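Local coordinates for viral macrophage inflammatory protein 2 (PDB 2FHT), which acts as a viral CC chemokine that binds a wide range of chemokine receptors and blocks infection by several HIV-1 strains, at residues A[10-15]-A[39-44]. Residues are numbered along the deposited sequence; the frame is centred on the assembly and turned at random.
Sequences KCCLGY and GVIFLT
Lys10 curls around the end of the Ile41 side chain, with its NZ 4.2 Å from Ile41 CD1 and its CB at 4.3 Å from the same methyl. Two bends, at chi3 (-85°) and chi4 (70°), bring the ammonium end back beside that methyl, and the two side chains run roughly perpendicular. At that distance the NZ approach is loose and non-polar in kind; NZ also makes a weak hydrogen bond with Tyr29 OH on the adjacent strand 25-30. Cys11 turns its CB away from strand 39-44, and its sulfur joins Cys35 in a disulfide. The next cysteine faces the other way. SG of Cys12 lies beside the backbone N and anti to the carbonyl carbon (chi1 -70°), which places it 3.9 Å from Ile41 CG1 and 4.1 Å from Val40 O. It is buried here and bonded to Cys51 of strand 49-53, the neighbour of strand 39-44 in the antiparallel sheet. Adjacent cysteines with disulfides to two different parts of the chain mark the CC family of chemokines: this loop is tied by Cys11 to Cys35, outside the strands, and by Cys12 to the three-stranded sheet. No hydrogen bond links residues 10-15 with residues 39-44, and just 207 Å² is buried between them. Backbone approach is nearest where Cys12 CA stands 5.8 Å from Gly39 CA, and the carbonyl oxygen of Cys12 accepts a hydrogen bond from Lys37 NZ. Further along, Tyr15 turns its ring back towards Gly39. Ring carbon CE1 of Tyr15 stands 4.5 Å from Gly39 CA, a loose approach, and the aromatic ring also makes a cation-pi interaction with Lys37.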
# COMPACT_ATOMS: atom_id res chain seq x y z
N LYS A 10 4.60 -9.37 -4.27
CA LYS A 10 4.33 -8.81 -2.93
C LYS A 10 2.84 -8.68 -2.73
O LYS A 10 2.18 -7.96 -3.47
CB LYS A 10 4.96 -7.43 -2.76
CG LYS A 10 6.43 -7.41 -2.45
CD LYS A 10 6.89 -5.99 -2.09
CE LYS A 10 7.24 -5.13 -3.32
NZ LYS A 10 6.06 -4.72 -4.16
N CYS A 11 2.30 -9.38 -1.72
CA CYS A 11 0.87 -9.32 -1.42
C CYS A 11 0.65 -8.94 0.04
O CYS A 11 1.52 -9.17 0.87
CB CYS A 11 0.20 -10.67 -1.65
SG CYS A 11 0.11 -11.16 -3.39
N CYS A 12 -0.50 -8.34 0.32
CA CYS A 12 -0.87 -7.94 1.67
C CYS A 12 -1.71 -9.04 2.32
O CYS A 12 -2.86 -9.28 1.96
CB CYS A 12 -1.59 -6.58 1.64
SG CYS A 12 -0.42 -5.25 1.21
N LEU A 13 -1.09 -9.75 3.25
CA LEU A 13 -1.76 -10.84 3.94
C LEU A 13 -2.40 -10.37 5.22
O LEU A 13 -2.99 -11.16 5.95
CB LEU A 13 -0.75 -11.96 4.21
CG LEU A 13 -0.03 -12.48 2.96
CD1 LEU A 13 0.87 -13.66 3.34
CD2 LEU A 13 -1.08 -12.90 1.94
N GLY A 14 -2.34 -9.06 5.45
CA GLY A 14 -2.90 -8.43 6.64
C GLY A 14 -2.83 -6.92 6.43
O GLY A 14 -2.12 -6.44 5.54
N TYR A 15 -3.52 -6.15 7.27
CA TYR A 15 -3.54 -4.70 7.11
C TYR A 15 -3.20 -3.88 8.37
O TYR A 15 -3.40 -4.33 9.50
CB TYR A 15 -4.93 -4.28 6.66
CG TYR A 15 -5.50 -5.05 5.51
CD1 TYR A 15 -4.91 -5.00 4.26
CD2 TYR A 15 -6.71 -5.71 5.64
CE1 TYR A 15 -5.51 -5.59 3.16
CE2 TYR A 15 -7.32 -6.30 4.55
CZ TYR A 15 -6.72 -6.23 3.31
OH TYR A 15 -7.35 -6.79 2.21
N GLY A 39 -5.06 -5.10 -1.80
CA GLY A 39 -4.38 -4.12 -0.98
C GLY A 39 -3.50 -3.09 -1.64
O GLY A 39 -3.32 -3.08 -2.85
N VAL A 40 -3.08 -2.12 -0.86
CA VAL A 40 -2.17 -1.09 -1.35
C VAL A 40 -1.03 -1.00 -0.36
O VAL A 40 -1.22 -1.27 0.83
CB VAL A 40 -2.83 0.31 -1.53
CG1 VAL A 40 -3.90 0.29 -2.63
CG2 VAL A 40 -3.40 0.79 -0.23
N ILE A 41 0.16 -0.70 -0.85
CA ILE A 41 1.31 -0.55 0.02
C ILE A 41 1.73 0.92 0.11
O ILE A 41 1.98 1.56 -0.91
CB ILE A 41 2.51 -1.39 -0.50
CG1 ILE A 41 2.14 -2.88 -0.53
CG2 ILE A 41 3.74 -1.14 0.36
CD1 ILE A 41 3.09 -3.78 -1.36
N PHE A 42 1.74 1.47 1.33
CA PHE A 42 2.18 2.84 1.52
C PHE A 42 3.68 2.83 1.80
O PHE A 42 4.18 1.93 2.47
CB PHE A 42 1.45 3.51 2.70
CG PHE A 42 0.03 3.87 2.40
CD1 PHE A 42 -1.01 3.10 2.89
CD2 PHE A 42 -0.27 4.93 1.54
CE1 PHE A 42 -2.32 3.38 2.54
CE2 PHE A 42 -1.57 5.22 1.18
CZ PHE A 42 -2.61 4.44 1.67
N LEU A 43 4.40 3.76 1.18
CA LEU A 43 5.83 3.87 1.40
C LEU A 43 5.98 5.03 2.35
O LEU A 43 5.46 6.11 2.09
CB LEU A 43 6.57 4.14 0.10
CG LEU A 43 6.64 2.93 -0.84
CD1 LEU A 43 7.19 3.34 -2.18
CD2 LEU A 43 7.53 1.86 -0.21
N THR A 44 6.60 4.79 3.49
CA THR A 44 6.79 5.87 4.46
C THR A 44 8.04 6.65 4.10
O THR A 44 8.85 6.20 3.27
CB THR A 44 6.83 5.35 5.92
OG1 THR A 44 8.05 4.62 6.17
CG2 THR A 44 5.61 4.43 6.19